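Local coordinates for protein VIN1 (Oscarella pearsei, PDB 6BFI) that binds actin filaments as a vinculin homologue and may play a role in cell-cell adhesion, at residues I743-D749 against A817-R822; K560-S565 against A608-I613. All coordinates share one frame. Residues are numbered along the deposited sequence.

Contact 1: I743-D749 against A817-R822; sequences IANACMD and ACIRLR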
loop_
_atom_site.group_PDB
_atom_site.type_symbol
_atom_site.label_atom_id
_atom_site.label_comp_id
_atom_site.label_asym_id
_atom_site.label_seq_id
_atom_site.Cartn_x
_atom_site.Cartn_y
_atom_site.Cartn_z
ATOM N N ILE A 743 1.732 18.575 9.005
ATOM C CA ILE A 743 2.976 18.288 8.299
ATOM C C ILE A 743 2.688 17.811 6.880
ATOM O O ILE A 743 3.353 18.228 5.923
ATOM C CB ILE A 743 3.806 17.262 9.090
ATOM C CG1 ILE A 743 4.358 17.909 10.361
ATOM C CG2 ILE A 743 4.928 16.692 8.233
ATOM C CD1 ILE A 743 4.502 16.954 11.515
ATOM N N ALA A 744 1.692 16.937 6.719
ATOM C CA ALA A 744 1.353 16.444 5.389
ATOM C C ALA A 744 0.825 17.555 4.493
ATOM O O ALA A 744 1.048 17.530 3.278
ATOM C CB ALA A 744 0.326 15.315 5.493
ATOM N N ASN A 745 0.134 18.542 5.068
ATOM C CA ASN A 745 -0.459 19.596 4.251
ATOM C C ASN A 745 0.610 20.483 3.622
ATOM O O ASN A 745 0.501 20.857 2.449
ATOM C CB ASN A 745 -1.422 20.429 5.095
ATOM C CG ASN A 745 -2.291 21.345 4.254
ATOM O OD1 ASN A 745 -1.926 22.487 3.979
ATOM N ND2 ASN A 745 -3.449 20.843 3.840
ATOM N N ALA A 746 1.649 20.826 4.381
ATOM C CA ALA A 746 2.709 21.700 3.896
ATOM C C ALA A 746 3.789 20.953 3.120
ATOM O O ALA A 746 4.824 21.547 2.796
ATOM C CB ALA A 746 3.342 22.457 5.066
ATOM N N CYS A 747 3.572 19.676 2.819
ATOM C CA CYS A 747 4.529 18.882 2.063
ATOM C C CYS A 747 4.248 19.004 0.572
ATOM O O CYS A 747 3.096 18.929 0.136
ATOM C CB CYS A 747 4.465 17.416 2.490
ATOM S SG CYS A 747 5.595 16.319 1.602
ATOM N N MET A 748 5.311 19.203 -0.208
ATOM C CA MET A 748 5.204 19.372 -1.650
ATOM C C MET A 748 5.595 18.115 -2.417
ATOM O O MET A 748 5.786 18.178 -3.636
ATOM C CB MET A 748 6.060 20.554 -2.104
ATOM C CG MET A 748 6.123 21.690 -1.097
ATOM S SD MET A 748 6.814 23.203 -1.790
ATOM C CE MET A 748 5.426 23.789 -2.758
ATOM N N ASP A 749 5.719 16.983 -1.733
ATOM C CA ASP A 749 6.063 15.704 -2.350
ATOM C C ASP A 749 4.855 14.789 -2.177
ATOM O O ASP A 749 4.639 14.233 -1.097
ATOM C CB ASP A 749 7.319 15.116 -1.715
ATOM C CG ASP A 749 7.924 13.997 -2.541
ATOM O OD1 ASP A 749 7.207 13.417 -3.384
ATOM O OD2 ASP A 749 9.120 13.697 -2.343
ATOM N N ALA A 817 8.294 13.325 5.210
ATOM C CA ALA A 817 7.505 14.430 4.682
ATOM C C ALA A 817 8.148 15.782 4.959
ATOM O O ALA A 817 7.866 16.746 4.237
ATOM C CB ALA A 817 6.093 14.395 5.266
ATOM N N CYS A 818 9.002 15.878 5.978
ATOM C CA CYS A 818 9.669 17.131 6.310
ATOM C C CYS A 818 10.887 17.414 5.433
ATOM O O CYS A 818 11.699 18.278 5.789
ATOM C CB CYS A 818 10.081 17.136 7.785
ATOM S SG CYS A 818 8.700 17.228 8.955
ATOM N N ILE A 819 11.036 16.726 4.305
ATOM C CA ILE A 819 12.194 16.931 3.439
ATOM C C ILE A 819 11.949 18.047 2.430
ATOM O O ILE A 819 12.835 18.868 2.178
ATOM C CB ILE A 819 12.566 15.608 2.740
ATOM C CG1 ILE A 819 12.940 14.549 3.778
ATOM C CG2 ILE A 819 13.712 15.822 1.763
ATOM C CD1 ILE A 819 13.087 13.156 3.205
ATOM N N ARG A 820 10.757 18.101 1.838
ATOM C CA ARG A 820 10.396 19.124 0.857
ATOM C C ARG A 820 9.188 19.890 1.385
ATOM O O ARG A 820 8.057 19.687 0.937
ATOM C CB ARG A 820 10.114 18.501 -0.516
ATOM C CG ARG A 820 11.350 17.991 -1.238
ATOM C CD ARG A 820 11.016 17.576 -2.662
ATOM N NE ARG A 820 12.198 17.132 -3.395
ATOM C CZ ARG A 820 13.009 17.944 -4.066
ATOM N NH1 ARG A 820 12.772 19.248 -4.096
ATOM N NH2 ARG A 820 14.061 17.450 -4.705
ATOM N N LEU A 821 9.435 20.780 2.340
ATOM C CA LEU A 821 8.401 21.630 2.907
ATOM C C LEU A 821 8.397 22.989 2.220
ATOM O O LEU A 821 9.413 23.437 1.680
ATOM C CB LEU A 821 8.605 21.816 4.411
ATOM C CG LEU A 821 8.391 20.595 5.305
ATOM C CD1 LEU A 821 8.665 20.950 6.759
ATOM C CD2 LEU A 821 6.981 20.052 5.137
ATOM N N ARG A 822 7.241 23.639 2.246
ATOM C CA ARG A 822 7.143 24.995 1.737
ATOM C C ARG A 822 7.991 25.931 2.596
ATOM O O ARG A 822 8.037 25.780 3.821
ATOM C CB ARG A 822 5.687 25.456 1.728
ATOM C CG ARG A 822 4.791 24.616 0.832
ATOM C CD ARG A 822 3.422 24.392 1.452
ATOM N NE ARG A 822 2.666 25.632 1.598
ATOM C CZ ARG A 822 1.445 25.702 2.118
ATOM N NH1 ARG A 822 0.839 24.602 2.545
ATOM N NH2 ARG A 822 0.828 26.873 2.213
#
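Two chain turns meet here by a single antiparallel beta bridge. After helix 718-745 ends at Ala746, Cys747 alone of Ala746-Met748 is extended and lies antiparallel to the extended Leu821-Arg822, which follow helix 786-817. Met748 N donates to Arg820 O at 3.0 Å and Arg822 N to Ala746 O at 3.2 Å, so these two bonds bracket Cys747 and Leu821 as a non-hydrogen-bonded pair whose CA atoms lie 4.8 Å apart. Leu821 CA adds a CH···O contact to Ala746 O at 3.6 Å.

Apolar side chains pack beside the bridge. Ile743 CG2 touches both Ala817 CB and Cys818 SG at 3.9 Å, and Cys747 SG lies 4.2 Å from Ala817 CB. Although CA-to-CB of Leu821 points away, its CD2 returns to within 3.5 Å of Ala746 O and 4.1 Å of Cys747 CA. Met748 SD rests 3.6 Å from Arg822 CG; the end of that arginine is poorly ordered. Within 743-749, Asp749 N donates to Cys747 SG at 3.4 Å, while Asp749 itself is the N-cap residue of helix 750-760.

Polar ends lead outward: Asp749 to Asn551, Arg820 to Asn616. Lys753 gathers the carbonyls of Ala744, Asn745 and Cys747 at the helix end. The arrangement is consistent with the helical-bundle tail of the vinculin family; here the segment following the last long helix, 786-817, bridges the turn between helices 718-745 and 750-760, beside the end of the preceding bundle.

Contact 2: K560-S565 against A608-I613; sequences KLSSAS and AVRSVI
Build two continuous alpha-helical segments, 560-565 and 608-613, running antiparallel: their axes approach to 8.7 Å with 167° between the N-to-C directions. The register is set by Ala564 opposite Val609, CA to CA 5.1 Å, and by Leu561 opposite Val612, 6.0 Å between CA atoms. Each segment keeps its own i to i+4 bonds, such as Ala564 N to Lys560 O at 2.9 Å and Val612 N to Ala608 O at 3.0 Å; no hydrogen bond crosses between them.

The contact is entirely van der Waals. Ala564 CB points at the partner helix and meets Val609 CG2 at 3.8 Å, Val612 CG2 at 4.0 Å and Ala608 CB at 4.3 Å; this small residue permits the close approach of the backbones. Leu561, with chi1 t and chi2 p, swings its end inward so that CD1 reaches Val609 CG1 at 3.7 Å and Ile613 CG1 (chi1 m, chi2 t) at 4.2 Å. Both valines are t. Val612 CG1 lies 3.9 Å from Leu561 CB and 4.1 Å from Lys560 CB, beyond which the lysine chain, extended from an m chi1, leads away.

Such packing is characteristic of an antiparallel helical bundle of the vinculin family. Leu561 and Val609 both also touch Ala545 of helix 524-550, while Ile613 and Val609 reach Met500 of helix 496-519, and Arg610 forms a salt bridge to Glu504 of that same helix.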
loop_
_atom_site.group_PDB
_atom_site.type_symbol
_atom_site.label_atom_id
_atom_site.label_comp_id
_atom_site.label_asym_id
_atom_site.label_seq_id
_atom_site.Cartn_x
_atom_site.Cartn_y
_atom_site.Cartn_z
ATOM N N LYS A 560 8.715 25.234 -14.963
ATOM C CA LYS A 560 10.004 25.059 -15.629
ATOM C C LYS A 560 10.099 23.687 -16.286
ATOM O O LYS A 560 10.502 23.566 -17.451
ATOM C CB LYS A 560 11.144 25.252 -14.627
ATOM C CG LYS A 560 11.285 26.668 -14.091
ATOM C CD LYS A 560 12.343 26.730 -12.995
ATOM C CE LYS A 560 12.570 28.154 -12.510
ATOM N NZ LYS A 560 13.539 28.214 -11.378
ATOM N N LEU A 561 9.727 22.637 -15.550
ATOM C CA LEU A 561 9.774 21.290 -16.106
ATOM C C LEU A 561 8.818 21.139 -17.281
ATOM O O LEU A 561 9.112 20.404 -18.231
ATOM C CB LEU A 561 9.453 20.264 -15.020
ATOM C CG LEU A 561 9.628 18.801 -15.419
ATOM C CD1 LEU A 561 11.017 18.584 -16.001
ATOM C CD2 LEU A 561 9.389 17.887 -14.227
ATOM N N SER A 562 7.674 21.824 -17.239
ATOM C CA SER A 562 6.760 21.795 -18.374
ATOM C C SER A 562 7.372 22.481 -19.586
ATOM O O SER A 562 7.200 22.020 -20.720
ATOM C CB SER A 562 5.430 22.449 -18.000
ATOM O OG SER A 562 4.784 21.727 -16.970
ATOM N N SER A 563 8.096 23.582 -19.371
ATOM C CA SER A 563 8.762 24.244 -20.486
ATOM C C SER A 563 9.835 23.349 -21.096
ATOM O O SER A 563 9.951 23.258 -22.325
ATOM C CB SER A 563 9.363 25.573 -20.030
ATOM O OG SER A 563 8.344 26.506 -19.708
ATOM N N ALA A 564 10.618 22.667 -20.257
ATOM C CA ALA A 564 11.662 21.788 -20.778
ATOM C C ALA A 564 11.064 20.596 -21.521
ATOM O O ALA A 564 11.519 20.242 -22.615
ATOM C CB ALA A 564 12.569 21.317 -19.643
ATOM N N SER A 565 10.039 19.965 -20.942
ATOM C CA SER A 565 9.444 18.794 -21.580
ATOM C C SER A 565 8.742 19.168 -22.880
ATOM O O SER A 565 8.852 18.451 -23.881
ATOM C CB SER A 565 8.472 18.106 -20.622
ATOM O OG SER A 565 7.315 18.894 -20.412
ATOM N N ALA A 608 18.073 19.682 -21.124
ATOM C CA ALA A 608 17.304 20.712 -20.431
ATOM C C ALA A 608 16.430 20.105 -19.340
ATOM O O ALA A 608 16.405 20.600 -18.203
ATOM C CB ALA A 608 16.454 21.495 -21.430
ATOM N N VAL A 609 15.708 19.029 -19.664
ATOM C CA VAL A 609 14.875 18.372 -18.656
ATOM C C VAL A 609 15.737 17.877 -17.497
ATOM O O VAL A 609 15.409 18.074 -16.315
ATOM C CB VAL A 609 14.069 17.226 -19.292
ATOM C CG1 VAL A 609 13.137 16.596 -18.265
ATOM C CG2 VAL A 609 13.291 17.735 -20.499
ATOM N N ARG A 610 16.861 17.229 -17.825
ATOM C CA ARG A 610 17.798 16.783 -16.801
ATOM C C ARG A 610 18.297 17.947 -15.958
ATOM O O ARG A 610 18.557 17.778 -14.762
ATOM C CB ARG A 610 18.974 16.053 -17.454
ATOM C CG ARG A 610 19.895 15.330 -16.484
ATOM C CD ARG A 610 21.127 16.155 -16.115
ATOM N NE ARG A 610 21.943 16.485 -17.281
ATOM C CZ ARG A 610 22.096 17.715 -17.764
ATOM N NH1 ARG A 610 21.494 18.739 -17.173
ATOM N NH2 ARG A 610 22.856 17.923 -18.831
ATOM N N SER A 611 18.433 19.133 -16.555
ATOM C CA SER A 611 18.902 20.289 -15.799
ATOM C C SER A 611 17.835 20.794 -14.838
ATOM O O SER A 611 18.153 21.214 -13.720
ATOM C CB SER A 611 19.332 21.407 -16.747
ATOM O OG SER A 611 19.547 22.610 -16.028
ATOM N N VAL A 612 16.568 20.777 -15.258
ATOM C CA VAL A 612 15.497 21.209 -14.362
ATOM C C VAL A 612 15.393 20.265 -13.170
ATOM O O VAL A 612 15.377 20.695 -12.006
ATOM C CB VAL A 612 14.163 21.310 -15.123
ATOM C CG1 VAL A 612 13.029 21.622 -14.160
ATOM C CG2 VAL A 612 14.253 22.376 -16.203
ATOM N N ILE A 613 15.341 18.957 -13.443
ATOM C CA ILE A 613 15.263 17.990 -12.351
ATOM C C ILE A 613 16.504 18.078 -11.469
ATOM O O ILE A 613 16.421 17.979 -10.238
ATOM C CB ILE A 613 15.053 16.572 -12.911
ATOM C CG1 ILE A 613 13.648 16.451 -13.510
ATOM C CG2 ILE A 613 15.287 15.523 -11.830
ATOM C CD1 ILE A 613 13.270 15.048 -13.914
#

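Both segments of contact 2 precede those of contact 1 in the chain; the centres are 22 Å apart and the nearest atoms about 6 Å, without touching. Contact 2 joins helices 555-569 and 589-615 inside the four-helix bundle that begins at helix 496-519; contact 1 belongs to the C-terminal bundle and shares no helix with it. Yet the ends of the first bundle meet the second: Glu553 and Asn551, before helix 555-569, bind Met748 and Asp749, and Asn616, just after helix 589-615, binds Arg820. Contact 1 therefore lies at the interdomain junction, consistent with the head-tail association of closed vinculins.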